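Local coordinates for protein sulfate transporter 4.1, chloroplastic (PDB 7LHV) that cotransports sulfate together with protons across a membrane as a member of the SLC26/SulP transporter family and may help regulate sulfate assimilation, at residues A[173-185]-A[324-337]. Residues are numbered along the deposited sequence; the frame is centred on the assembly and turned at random.
Sequences LHIELAILLALLV and PRSFDHAKTLLPTS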
loop_
_atom_site.group_PDB
_atom_site.type_symbol
_atom_site.label_atom_id
_atom_site.label_comp_id
_atom_site.label_asym_id
_atom_site.label_seq_id
_atom_site.Cartn_x
_atom_site.Cartn_y
_atom_site.Cartn_z
ATOM N N LEU A 173 30.024 10.577 19.105
ATOM C CA LEU A 173 29.036 10.779 18.054
ATOM C C LEU A 173 27.782 9.957 18.309
ATOM O O LEU A 173 26.702 10.319 17.832
ATOM C CB LEU A 173 29.639 10.430 16.693
ATOM C CG LEU A 173 28.816 10.819 15.465
ATOM C CD1 LEU A 173 28.591 12.319 15.429
ATOM C CD2 LEU A 173 29.495 10.344 14.195
ATOM N N HIS A 174 27.900 8.857 19.060
ATOM C CA HIS A 174 26.726 8.060 19.402
ATOM C C HIS A 174 25.713 8.879 20.190
ATOM O O HIS A 174 24.507 8.813 19.928
ATOM C CB HIS A 174 27.137 6.832 20.212
ATOM C CG HIS A 174 27.520 5.652 19.378
ATOM N ND1 HIS A 174 26.701 4.555 19.224
ATOM C CD2 HIS A 174 28.640 5.388 18.666
ATOM C CE1 HIS A 174 27.296 3.669 18.446
ATOM N NE2 HIS A 174 28.474 4.150 18.093
ATOM N N ILE A 175 26.188 9.657 21.163
ATOM C CA ILE A 175 25.288 10.431 22.013
ATOM C C ILE A 175 24.555 11.487 21.197
ATOM O O ILE A 175 23.330 11.636 21.291
ATOM C CB ILE A 175 26.077 11.060 23.174
ATOM C CG1 ILE A 175 26.554 9.972 24.136
ATOM C CG2 ILE A 175 25.237 12.100 23.883
ATOM C CD1 ILE A 175 27.727 10.387 24.985
ATOM N N GLU A 176 25.301 12.246 20.388
ATOM C CA GLU A 176 24.682 13.284 19.573
ATOM C C GLU A 176 23.722 12.683 18.557
ATOM O O GLU A 176 22.655 13.246 18.292
ATOM C CB GLU A 176 25.754 14.116 18.873
ATOM C CG GLU A 176 26.682 14.852 19.820
ATOM C CD GLU A 176 27.706 15.695 19.088
ATOM O OE1 GLU A 176 27.666 15.727 17.841
ATOM O OE2 GLU A 176 28.545 16.329 19.760
ATOM N N LEU A 177 24.085 11.538 17.978
ATOM C CA LEU A 177 23.197 10.878 17.030
ATOM C C LEU A 177 21.916 10.411 17.704
ATOM O O LEU A 177 20.831 10.535 17.131
ATOM C CB LEU A 177 23.919 9.710 16.365
ATOM C CG LEU A 177 24.839 10.077 15.202
ATOM C CD1 LEU A 177 25.664 8.876 14.782
ATOM C CD2 LEU A 177 24.025 10.601 14.039
ATOM N N ALA A 178 22.016 9.874 18.921
ATOM C CA ALA A 178 20.818 9.441 19.638
ATOM C C ALA A 178 19.918 10.622 19.984
ATOM O O ALA A 178 18.689 10.536 19.853
ATOM C CB ALA A 178 21.208 8.677 20.899
ATOM N N ILE A 179 20.507 11.735 20.424
ATOM C CA ILE A 179 19.710 12.913 20.758
ATOM C C ILE A 179 19.036 13.481 19.512
ATOM O O ILE A 179 17.855 13.861 19.539
ATOM C CB ILE A 179 20.588 13.959 21.463
ATOM C CG1 ILE A 179 21.072 13.417 22.807
ATOM C CG2 ILE A 179 19.825 15.247 21.663
ATOM C CD1 ILE A 179 22.204 14.206 23.406
ATOM N N LEU A 180 19.768 13.545 18.398
ATOM C CA LEU A 180 19.170 14.002 17.149
ATOM C C LEU A 180 18.068 13.060 16.689
ATOM O O LEU A 180 17.046 13.503 16.153
ATOM C CB LEU A 180 20.244 14.135 16.071
ATOM C CG LEU A 180 19.737 14.467 14.669
ATOM C CD1 LEU A 180 19.253 15.902 14.599
ATOM C CD2 LEU A 180 20.817 14.208 13.643
ATOM N N LEU A 181 18.260 11.754 16.878
ATOM C CA LEU A 181 17.223 10.794 16.532
ATOM C C LEU A 181 15.973 11.026 17.362
ATOM O O LEU A 181 14.853 10.936 16.850
ATOM C CB LEU A 181 17.747 9.373 16.729
ATOM C CG LEU A 181 16.916 8.240 16.139
ATOM C CD1 LEU A 181 16.727 8.454 14.663
ATOM C CD2 LEU A 181 17.603 6.916 16.390
ATOM N N ALA A 182 16.146 11.332 18.648
ATOM C CA ALA A 182 14.996 11.643 19.490
ATOM C C ALA A 182 14.276 12.893 19.005
ATOM O O ALA A 182 13.041 12.934 18.973
ATOM C CB ALA A 182 15.438 11.804 20.942
ATOM N N LEU A 183 15.033 13.926 18.625
ATOM C CA LEU A 183 14.410 15.147 18.114
ATOM C C LEU A 183 13.636 14.885 16.829
ATOM O O LEU A 183 12.515 15.380 16.654
ATOM C CB LEU A 183 15.468 16.223 17.882
ATOM C CG LEU A 183 14.960 17.511 17.237
ATOM C CD1 LEU A 183 14.003 18.228 18.164
ATOM C CD2 LEU A 183 16.121 18.410 16.863
ATOM N N LEU A 184 14.221 14.112 15.912
ATOM C CA LEU A 184 13.538 13.797 14.662
ATOM C C LEU A 184 12.285 12.970 14.914
ATOM O O LEU A 184 11.250 13.189 14.277
ATOM C CB LEU A 184 14.484 13.062 13.716
ATOM C CG LEU A 184 15.705 13.843 13.234
ATOM C CD1 LEU A 184 16.660 12.924 12.505
ATOM C CD2 LEU A 184 15.284 14.996 12.349
ATOM N N VAL A 185 12.362 12.012 15.840
ATOM C CA VAL A 185 11.194 11.209 16.177
ATOM C C VAL A 185 10.098 12.089 16.756
ATOM O O VAL A 185 8.920 11.948 16.408
ATOM C CB VAL A 185 11.583 10.075 17.142
ATOM C CG1 VAL A 185 10.353 9.515 17.825
ATOM C CG2 VAL A 185 12.316 8.981 16.397
ATOM N N PRO A 324 20.888 20.084 19.553
ATOM C CA PRO A 324 21.719 19.116 18.827
ATOM C C PRO A 324 22.692 19.814 17.887
ATOM O O PRO A 324 22.395 20.865 17.317
ATOM C CB PRO A 324 20.696 18.277 18.055
ATOM C CG PRO A 324 19.416 18.444 18.818
ATOM C CD PRO A 324 19.450 19.844 19.348
ATOM N N ARG A 325 23.872 19.214 17.730
ATOM C CA ARG A 325 24.921 19.784 16.895
ATOM C C ARG A 325 25.293 18.921 15.697
ATOM O O ARG A 325 26.192 19.303 14.938
ATOM C CB ARG A 325 26.188 20.043 17.722
ATOM C CG ARG A 325 26.217 21.377 18.441
ATOM C CD ARG A 325 25.653 21.256 19.842
ATOM N NE ARG A 325 26.301 20.186 20.592
ATOM C CZ ARG A 325 27.443 20.319 21.253
ATOM N NH1 ARG A 325 28.095 21.470 21.282
ATOM N NH2 ARG A 325 27.943 19.271 21.903
ATOM N N SER A 326 24.638 17.783 15.496
ATOM C CA SER A 326 25.001 16.846 14.441
ATOM C C SER A 326 23.896 16.729 13.398
ATOM O O SER A 326 23.543 15.631 12.965
ATOM C CB SER A 326 25.334 15.473 15.020
ATOM O OG SER A 326 26.633 15.462 15.584
ATOM N N PHE A 327 23.351 17.870 12.970
ATOM C CA PHE A 327 22.307 17.857 11.949
ATOM C C PHE A 327 22.807 17.308 10.618
ATOM O O PHE A 327 21.989 16.956 9.761
ATOM C CB PHE A 327 21.750 19.267 11.756
ATOM C CG PHE A 327 20.629 19.606 12.688
ATOM C CD1 PHE A 327 19.328 19.245 12.386
ATOM C CD2 PHE A 327 20.872 20.286 13.867
ATOM C CE1 PHE A 327 18.294 19.557 13.241
ATOM C CE2 PHE A 327 19.842 20.602 14.727
ATOM C CZ PHE A 327 18.550 20.237 14.413
ATOM N N ASP A 328 24.128 17.224 10.431
ATOM C CA ASP A 328 24.687 16.781 9.158
ATOM C C ASP A 328 24.293 15.346 8.833
ATOM O O ASP A 328 24.196 14.983 7.655
ATOM C CB ASP A 328 26.208 16.920 9.185
ATOM C CG ASP A 328 26.660 18.370 9.203
ATOM O OD1 ASP A 328 25.928 19.227 8.659
ATOM O OD2 ASP A 328 27.744 18.651 9.759
ATOM N N HIS A 329 24.063 14.521 9.851
ATOM C CA HIS A 329 23.629 13.146 9.655
ATOM C C HIS A 329 22.118 13.002 9.664
ATOM O O HIS A 329 21.617 11.877 9.567
ATOM C CB HIS A 329 24.226 12.237 10.734
ATOM C CG HIS A 329 25.720 12.178 10.726
ATOM N ND1 HIS A 329 26.425 11.237 10.009
ATOM C CD2 HIS A 329 26.642 12.933 11.365
ATOM C CE1 HIS A 329 27.720 11.421 10.198
ATOM N NE2 HIS A 329 27.877 12.443 11.019
ATOM N N ALA A 330 21.385 14.111 9.770
ATOM C CA ALA A 330 19.940 14.030 9.947
ATOM C C ALA A 330 19.278 13.266 8.810
ATOM O O ALA A 330 18.381 12.454 9.050
ATOM C CB ALA A 330 19.346 15.431 10.071
ATOM N N LYS A 331 19.711 13.498 7.567
ATOM C CA LYS A 331 19.093 12.810 6.436
ATOM C C LYS A 331 19.304 11.304 6.502
ATOM O O LYS A 331 18.487 10.538 5.976
ATOM C CB LYS A 331 19.626 13.366 5.116
ATOM C CG LYS A 331 19.264 14.822 4.869
ATOM C CD LYS A 331 19.892 15.352 3.589
ATOM C CE LYS A 331 19.604 16.834 3.396
ATOM N NZ LYS A 331 20.265 17.376 2.173
ATOM N N THR A 332 20.385 10.858 7.137
ATOM C CA THR A 332 20.606 9.427 7.295
ATOM C C THR A 332 19.626 8.819 8.291
ATOM O O THR A 332 19.366 7.612 8.247
ATOM C CB THR A 332 22.047 9.180 7.738
ATOM O OG1 THR A 332 22.931 9.906 6.876
ATOM C CG2 THR A 332 22.398 7.702 7.668
ATOM N N LEU A 333 19.075 9.635 9.191
ATOM C CA LEU A 333 18.272 9.141 10.300
ATOM C C LEU A 333 16.770 9.173 10.042
ATOM O O LEU A 333 16.011 8.705 10.893
ATOM C CB LEU A 333 18.590 9.933 11.568
ATOM C CG LEU A 333 20.002 9.670 12.087
ATOM C CD1 LEU A 333 20.375 10.643 13.189
ATOM C CD2 LEU A 333 20.143 8.233 12.549
ATOM N N LEU A 334 16.317 9.715 8.912
ATOM C CA LEU A 334 14.890 9.642 8.597
ATOM C C LEU A 334 14.374 8.209 8.514
ATOM O O LEU A 334 13.294 7.939 9.068
ATOM C CB LEU A 334 14.589 10.412 7.305
ATOM C CG LEU A 334 14.384 11.933 7.350
ATOM C CD1 LEU A 334 13.161 12.295 8.169
ATOM C CD2 LEU A 334 15.588 12.680 7.859
ATOM N N PRO A 335 15.050 7.259 7.850
ATOM C CA PRO A 335 14.495 5.894 7.805
ATOM C C PRO A 335 14.308 5.269 9.177
ATOM O O PRO A 335 13.367 4.490 9.367
ATOM C CB PRO A 335 15.520 5.125 6.957
ATOM C CG PRO A 335 16.756 5.954 6.990
ATOM C CD PRO A 335 16.275 7.362 7.042
ATOM N N THR A 336 15.183 5.575 10.139
ATOM C CA THR A 336 14.982 5.081 11.498
ATOM C C THR A 336 13.939 5.911 12.240
ATOM O O THR A 336 13.061 5.357 12.909
ATOM C CB THR A 336 16.306 5.078 12.260
ATOM O OG1 THR A 336 17.227 4.196 11.608
ATOM C CG2 THR A 336 16.092 4.600 13.680
ATOM N N SER A 337 14.004 7.241 12.105
ATOM C CA SER A 337 13.066 8.116 12.801
ATOM C C SER A 337 11.625 7.782 12.447
ATOM O O SER A 337 10.739 7.838 13.306
ATOM C CB SER A 337 13.360 9.577 12.469
ATOM O OG SER A 337 14.693 9.912 12.795
#
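L333 enters helix 173-185 as a knob, its side chain seated in the hole formed by L177, L180, L181 and L184. With CG anti to its carbonyl carbon (chi1 -68°), L333 CD1 touches the methyls of two of these leucines, L180 CD2 at 3.6 Å and L177 CD2 close by, while its CB meets L184 CD1 and L181 CD1. L180 works with both branches: CD2 also packs on A330, and CD1 stands over one face of the F327 ring in a CH-pi contact, 4.2 Å from the centroid and offset toward the rim. Truncating L180 to an alanine would probably open a gap against L333 and A330 and leave that face of F327 without its methyl partner. L183 CD2 continues the apolar surface, 3.8 Å from P324 CG and near F327 CZ; at the other side L177 CD2 lies against H329 CB. Polar contacts gather at E176, whose chain, extended beyond CG, reaches the loop before helix 330-337: its OE1 accepts a hydrogen bond from S326 OG, modelled very short at 2.5 Å. The other oxygen, OE2, forms a long salt bridge with R325 NH2 (3.7 Å); it lies well out of the guanidinium plane, an attraction of charges without a directed N-H. S337 OG faces L181 and L184 yet donates within its own helix to L333 O (2.6 Å), from above the carbonyl plane. The contact joins two predicted transmembrane helices of the sulfate permease region, their axes crossing at -60° and 9.3 Å apart, next to P335, which lines the pocket of a bound sphingosine 1-phosphate. Around it, helix 153-166 touches L177 and T336, helix 365-381 meets L183 and V185, and I340, farther along helix 330-358, packs on L181 and V185.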